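Local coordinates for malate Synthase (Haloferax volcanii, PDB 3OYZ), which condenses acetyl-CoA with glyoxylate and hydrolyses the malyl-CoA intermediate to malate and CoA in the magnesium-dependent second step of the glyoxylate bypass, at residues A[59-71]-A[101-115]. Numbering follows the deposited sequence.
Sequences RDEGAENIVEVIS and HMLDITDPERGAVEH
Ser71 OG donates a hydrogen bond of 2.9 Å to Arg110 O, lying in the plane of that carbonyl. It ties helix 59-71 to the loop that follows helix 101-105; the two helices are neighbours on the outside of the TIM barrel. A water adds a second link at this end, donating to both Ser71 O and Gly111 O. The positive phi of Gly111 suits a glycine, and its backbone turns close to Ser71. The helix segments run in the same general direction, their axes crossing at 27°. The axes come within 9.8 Å. Between them, Ile105 CD1 rests on Ile66 CG2. Val67 CG1 lies over one face of the Arg110 guanidinium, 3.6 Å from Arg110 NH2. The Val67 chi1 of 172° turns CG1 toward Arg110 and CG2 toward Ile105 CA and CG1. Further along, Ile70 CB meets Ala112 CB at 4.0 Å. Ile105 also touches Phe119 of barrel strand 118-121. Near the start of helix 59-71, Arg59 approaches Asp52, a residue of the magnesium-binding site, in a long, weak ion pair. His101 NE2 makes a weak, bent bond to Asp60 OD2, with carboxylate and ring planes 81° apart. Ala63 CB sits over one face of the His101 imidazole, 3.9 Å from its centroid.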
loop_
_atom_site.group_PDB
_atom_site.type_symbol
_atom_site.label_atom_id
_atom_site.label_comp_id
_atom_site.label_asym_id
_atom_site.label_seq_id
_atom_site.Cartn_x
_atom_site.Cartn_y
_atom_site.Cartn_z
ATOM N N ARG A 59 -0.948 -28.701 -24.523
ATOM C CA ARG A 59 -1.515 -27.380 -24.823
ATOM C C ARG A 59 -1.868 -27.228 -26.278
ATOM O O ARG A 59 -2.783 -26.488 -26.633
ATOM C CB ARG A 59 -0.523 -26.258 -24.440
ATOM C CG ARG A 59 -0.546 -26.032 -22.918
ATOM C CD ARG A 59 0.610 -25.054 -22.486
ATOM N NE ARG A 59 0.463 -24.851 -21.047
ATOM C CZ ARG A 59 1.412 -24.491 -20.204
ATOM N NH1 ARG A 59 2.598 -24.171 -20.669
ATOM N NH2 ARG A 59 1.131 -24.380 -18.911
ATOM N N ASP A 60 -1.149 -27.934 -27.147
ATOM C CA ASP A 60 -1.610 -27.954 -28.529
ATOM C C ASP A 60 -2.966 -28.624 -28.720
ATOM O O ASP A 60 -3.833 -28.113 -29.433
ATOM C CB ASP A 60 -0.535 -28.597 -29.401
ATOM C CG ASP A 60 0.649 -27.649 -29.612
ATOM O OD1 ASP A 60 1.781 -28.137 -29.781
ATOM O OD2 ASP A 60 0.474 -26.407 -29.545
ATOM N N GLU A 61 -3.183 -29.704 -27.984
ATOM C CA GLU A 61 -4.487 -30.385 -28.028
ATOM C C GLU A 61 -5.529 -29.536 -27.307
ATOM O O GLU A 61 -6.647 -29.326 -27.805
ATOM C CB GLU A 61 -4.385 -31.782 -27.412
ATOM C CG GLU A 61 -5.740 -32.536 -27.432
ATOM C CD GLU A 61 -5.654 -33.960 -26.860
ATOM O OE1 GLU A 61 -4.578 -34.465 -26.474
ATOM O OE2 GLU A 61 -6.723 -34.595 -26.748
ATOM N N GLY A 62 -5.093 -28.900 -26.210
ATOM C CA GLY A 62 -5.949 -27.906 -25.543
ATOM C C GLY A 62 -6.456 -26.816 -26.451
ATOM O O GLY A 62 -7.588 -26.435 -26.383
ATOM N N ALA A 63 -5.671 -26.274 -27.374
ATOM C CA ALA A 63 -6.230 -25.190 -28.169
ATOM C C ALA A 63 -7.230 -25.668 -29.220
ATOM O O ALA A 63 -8.137 -24.923 -29.632
ATOM C CB ALA A 63 -5.086 -24.444 -28.872
ATOM N N GLU A 64 -6.988 -26.882 -29.729
ATOM C CA GLU A 64 -8.042 -27.563 -30.554
ATOM C C GLU A 64 -9.315 -27.806 -29.763
ATOM O O GLU A 64 -10.398 -27.425 -30.223
ATOM C CB GLU A 64 -7.524 -28.843 -31.241
ATOM C CG GLU A 64 -6.646 -28.426 -32.416
ATOM C CD GLU A 64 -5.609 -29.491 -32.771
ATOM O OE1 GLU A 64 -5.543 -30.539 -32.072
ATOM O OE2 GLU A 64 -4.835 -29.270 -33.737
ATOM N N ASN A 65 -9.151 -28.259 -28.519
ATOM C CA ASN A 65 -10.322 -28.505 -27.673
ATOM C C ASN A 65 -11.102 -27.244 -27.475
ATOM O O ASN A 65 -12.345 -27.260 -27.525
ATOM C CB ASN A 65 -9.937 -29.110 -26.316
ATOM C CG ASN A 65 -9.540 -30.544 -26.456
ATOM O OD1 ASN A 65 -9.689 -31.045 -27.555
ATOM N ND2 ASN A 65 -8.906 -31.158 -25.463
ATOM N N ILE A 66 -10.371 -26.136 -27.251
ATOM C CA ILE A 66 -11.046 -24.851 -27.158
ATOM C C ILE A 66 -11.871 -24.530 -28.375
ATOM O O ILE A 66 -13.010 -24.065 -28.291
ATOM C CB ILE A 66 -9.989 -23.643 -26.942
ATOM C CG1 ILE A 66 -9.468 -23.695 -25.516
ATOM C CG2 ILE A 66 -10.700 -22.325 -27.197
ATOM C CD1 ILE A 66 -8.106 -22.838 -25.243
ATOM N N VAL A 67 -11.292 -24.671 -29.551
ATOM C CA VAL A 67 -12.088 -24.394 -30.757
ATOM C C VAL A 67 -13.334 -25.312 -30.863
ATOM O O VAL A 67 -14.457 -24.861 -31.119
ATOM C CB VAL A 67 -11.297 -24.542 -32.071
ATOM C CG1 VAL A 67 -12.253 -24.437 -33.300
ATOM C CG2 VAL A 67 -10.225 -23.504 -32.201
ATOM N N GLU A 68 -13.119 -26.591 -30.610
ATOM C CA GLU A 68 -14.201 -27.611 -30.712
ATOM C C GLU A 68 -15.353 -27.384 -29.733
ATOM O O GLU A 68 -16.516 -27.280 -30.170
ATOM C CB GLU A 68 -13.548 -28.975 -30.484
ATOM C CG GLU A 68 -14.321 -30.218 -30.955
ATOM C CD GLU A 68 -13.857 -31.483 -30.245
ATOM O OE1 GLU A 68 -12.651 -31.766 -30.071
ATOM O OE2 GLU A 68 -14.746 -32.246 -29.825
ATOM N N VAL A 69 -15.049 -27.257 -28.433
ATOM C CA VAL A 69 -16.107 -26.989 -27.462
ATOM C C VAL A 69 -16.851 -25.685 -27.642
ATOM O O VAL A 69 -18.096 -25.642 -27.562
ATOM C CB VAL A 69 -15.638 -27.090 -26.017
ATOM C CG1 VAL A 69 -16.778 -26.671 -25.086
ATOM C CG2 VAL A 69 -15.034 -28.486 -25.749
ATOM N N ILE A 70 -16.134 -24.584 -27.900
ATOM C CA ILE A 70 -16.846 -23.314 -27.993
ATOM C C ILE A 70 -17.668 -23.260 -29.288
ATOM O O ILE A 70 -18.722 -22.601 -29.381
ATOM C CB ILE A 70 -15.810 -22.080 -27.981
ATOM C CG1 ILE A 70 -15.113 -22.035 -26.624
ATOM C CG2 ILE A 70 -16.552 -20.799 -28.249
ATOM C CD1 ILE A 70 -14.221 -20.794 -26.397
ATOM N N SER A 71 -17.091 -23.856 -30.315
ATOM C CA SER A 71 -17.835 -24.123 -31.562
ATOM C C SER A 71 -19.256 -24.708 -31.306
ATOM O O SER A 71 -20.305 -24.117 -31.628
ATOM C CB SER A 71 -17.014 -25.159 -32.354
ATOM O OG SER A 71 -17.239 -24.899 -33.722
ATOM N N HIS A 101 -1.653 -19.625 -31.193
ATOM C CA HIS A 101 -2.908 -20.199 -30.670
ATOM C C HIS A 101 -4.060 -19.244 -30.813
ATOM O O HIS A 101 -5.126 -19.739 -31.193
ATOM C CB HIS A 101 -2.787 -20.836 -29.269
ATOM C CG HIS A 101 -2.024 -22.134 -29.262
ATOM N ND1 HIS A 101 -1.348 -22.631 -28.165
ATOM C CD2 HIS A 101 -1.821 -23.039 -30.256
ATOM C CE1 HIS A 101 -0.782 -23.793 -28.463
ATOM N NE2 HIS A 101 -1.074 -24.060 -29.720
ATOM N N MET A 102 -3.922 -17.915 -30.606
ATOM C CA MET A 102 -5.094 -17.066 -30.687
ATOM C C MET A 102 -5.504 -16.954 -32.120
ATOM O O MET A 102 -6.698 -16.743 -32.452
ATOM C CB MET A 102 -4.842 -15.565 -30.294
ATOM C CG MET A 102 -4.504 -15.340 -28.854
ATOM S SD MET A 102 -4.343 -13.587 -28.292
ATOM C CE MET A 102 -5.377 -12.784 -29.448
ATOM N N LEU A 103 -4.479 -16.952 -32.969
ATOM C CA LEU A 103 -4.769 -16.830 -34.384
ATOM C C LEU A 103 -5.630 -18.074 -34.852
ATOM O O LEU A 103 -6.622 -17.905 -35.568
ATOM C CB LEU A 103 -3.430 -16.762 -35.106
ATOM C CG LEU A 103 -3.401 -16.439 -36.607
ATOM C CD1 LEU A 103 -3.987 -15.066 -36.980
ATOM C CD2 LEU A 103 -1.974 -16.623 -37.142
ATOM N N ASP A 104 -5.246 -19.288 -34.471
ATOM C CA ASP A 104 -6.009 -20.541 -34.764
ATOM C C ASP A 104 -7.424 -20.489 -34.209
ATOM O O ASP A 104 -8.416 -20.680 -34.944
ATOM C CB ASP A 104 -5.334 -21.768 -34.119
ATOM C CG ASP A 104 -3.978 -22.069 -34.696
ATOM O OD1 ASP A 104 -3.710 -21.576 -35.816
ATOM O OD2 ASP A 104 -3.184 -22.796 -34.037
ATOM N N ILE A 105 -7.530 -20.163 -32.917
ATOM C CA ILE A 105 -8.819 -20.103 -32.242
ATOM C C ILE A 105 -9.786 -19.142 -32.912
ATOM O O ILE A 105 -10.989 -19.452 -32.947
ATOM C CB ILE A 105 -8.669 -19.885 -30.733
ATOM C CG1 ILE A 105 -7.943 -21.104 -30.164
ATOM C CG2 ILE A 105 -9.987 -19.613 -30.069
ATOM C CD1 ILE A 105 -7.321 -20.884 -28.765
ATOM N N THR A 106 -9.326 -18.020 -33.482
ATOM C CA THR A 106 -10.316 -17.061 -33.993
ATOM C C THR A 106 -10.588 -17.223 -35.484
ATOM O O THR A 106 -11.267 -16.403 -36.093
ATOM C CB THR A 106 -9.810 -15.584 -33.804
ATOM O OG1 THR A 106 -8.450 -15.581 -34.252
ATOM C CG2 THR A 106 -9.756 -15.238 -32.306
ATOM N N ASP A 107 -10.012 -18.220 -36.123
ATOM C CA ASP A 107 -10.339 -18.445 -37.549
ATOM C C ASP A 107 -11.869 -18.559 -37.648
ATOM O O ASP A 107 -12.416 -19.450 -37.027
ATOM C CB ASP A 107 -9.683 -19.761 -37.971
ATOM C CG ASP A 107 -9.922 -20.129 -39.435
ATOM O OD1 ASP A 107 -10.758 -19.505 -40.139
ATOM O OD2 ASP A 107 -9.208 -21.067 -39.848
ATOM N N PRO A 108 -12.568 -17.665 -38.361
ATOM C CA PRO A 108 -14.023 -17.557 -38.373
ATOM C C PRO A 108 -14.700 -18.775 -39.078
ATOM O O PRO A 108 -15.838 -19.118 -38.770
ATOM C CB PRO A 108 -14.267 -16.307 -39.233
ATOM C CG PRO A 108 -12.990 -15.559 -39.163
ATOM C CD PRO A 108 -11.977 -16.676 -39.279
ATOM N N GLU A 109 -13.949 -19.430 -39.961
ATOM C CA GLU A 109 -14.360 -20.691 -40.567
ATOM C C GLU A 109 -14.587 -21.763 -39.503
ATOM O O GLU A 109 -15.366 -22.688 -39.739
ATOM C CB GLU A 109 -13.332 -21.167 -41.614
ATOM C CG GLU A 109 -13.568 -20.428 -42.929
ATOM C CD GLU A 109 -12.742 -20.994 -44.052
ATOM O OE1 GLU A 109 -13.308 -21.808 -44.822
ATOM O OE2 GLU A 109 -11.534 -20.666 -44.139
ATOM N N ARG A 110 -13.957 -21.655 -38.331
ATOM C CA ARG A 110 -14.105 -22.733 -37.337
ATOM C C ARG A 110 -15.256 -22.609 -36.354
ATOM O O ARG A 110 -15.496 -23.519 -35.566
ATOM C CB ARG A 110 -12.775 -23.122 -36.691
ATOM C CG ARG A 110 -11.873 -23.550 -37.836
ATOM C CD ARG A 110 -10.391 -23.655 -37.531
ATOM N NE ARG A 110 -10.018 -24.630 -36.506
ATOM C CZ ARG A 110 -10.596 -25.813 -36.303
ATOM N NH1 ARG A 110 -11.611 -26.236 -37.059
ATOM N NH2 ARG A 110 -10.125 -26.586 -35.329
ATOM N N GLY A 111 -15.973 -21.495 -36.421
ATOM C CA GLY A 111 -17.142 -21.261 -35.610
ATOM C C GLY A 111 -16.972 -21.009 -34.118
ATOM O O GLY A 111 -17.975 -20.913 -33.403
ATOM N N ALA A 112 -15.737 -20.918 -33.623
ATOM C CA ALA A 112 -15.557 -20.483 -32.235
ATOM C C ALA A 112 -15.595 -18.958 -31.956
ATOM O O ALA A 112 -16.169 -18.550 -30.933
ATOM C CB ALA A 112 -14.373 -21.176 -31.626
ATOM N N VAL A 113 -15.114 -18.110 -32.875
ATOM C CA VAL A 113 -14.805 -16.697 -32.575
ATOM C C VAL A 113 -16.026 -15.840 -32.333
ATOM O O VAL A 113 -16.028 -14.902 -31.493
ATOM C CB VAL A 113 -13.900 -16.026 -33.652
ATOM C CG1 VAL A 113 -14.617 -15.874 -35.011
ATOM C CG2 VAL A 113 -13.415 -14.649 -33.127
ATOM N N GLU A 114 -17.121 -16.209 -33.024
ATOM C CA GLU A 114 -18.386 -15.567 -32.768
ATOM C C GLU A 114 -18.859 -15.688 -31.321
ATOM O O GLU A 114 -19.680 -14.870 -30.922
ATOM C CB GLU A 114 -19.486 -16.040 -33.768
ATOM C CG GLU A 114 -19.303 -17.470 -34.234
ATOM C CD GLU A 114 -18.226 -17.642 -35.310
ATOM O OE1 GLU A 114 -18.275 -17.074 -36.425
ATOM O OE2 GLU A 114 -17.282 -18.402 -35.066
ATOM N N HIS A 115 -18.372 -16.654 -30.538
ATOM C CA HIS A 115 -18.787 -16.772 -29.136
ATOM C C HIS A 115 -17.673 -16.412 -28.102
ATOM O O HIS A 115 -17.794 -16.715 -26.901
ATOM C CB HIS A 115 -19.316 -18.198 -28.836
ATOM C CG HIS A 115 -20.226 -18.716 -29.914
ATOM N ND1 HIS A 115 -21.399 -18.090 -30.264
ATOM C CD2 HIS A 115 -20.078 -19.745 -30.785
ATOM C CE1 HIS A 115 -21.937 -18.695 -31.308
ATOM N NE2 HIS A 115 -21.161 -19.713 -31.632
HETATM O O HOH W 1 -20.271 -22.377 -33.727
#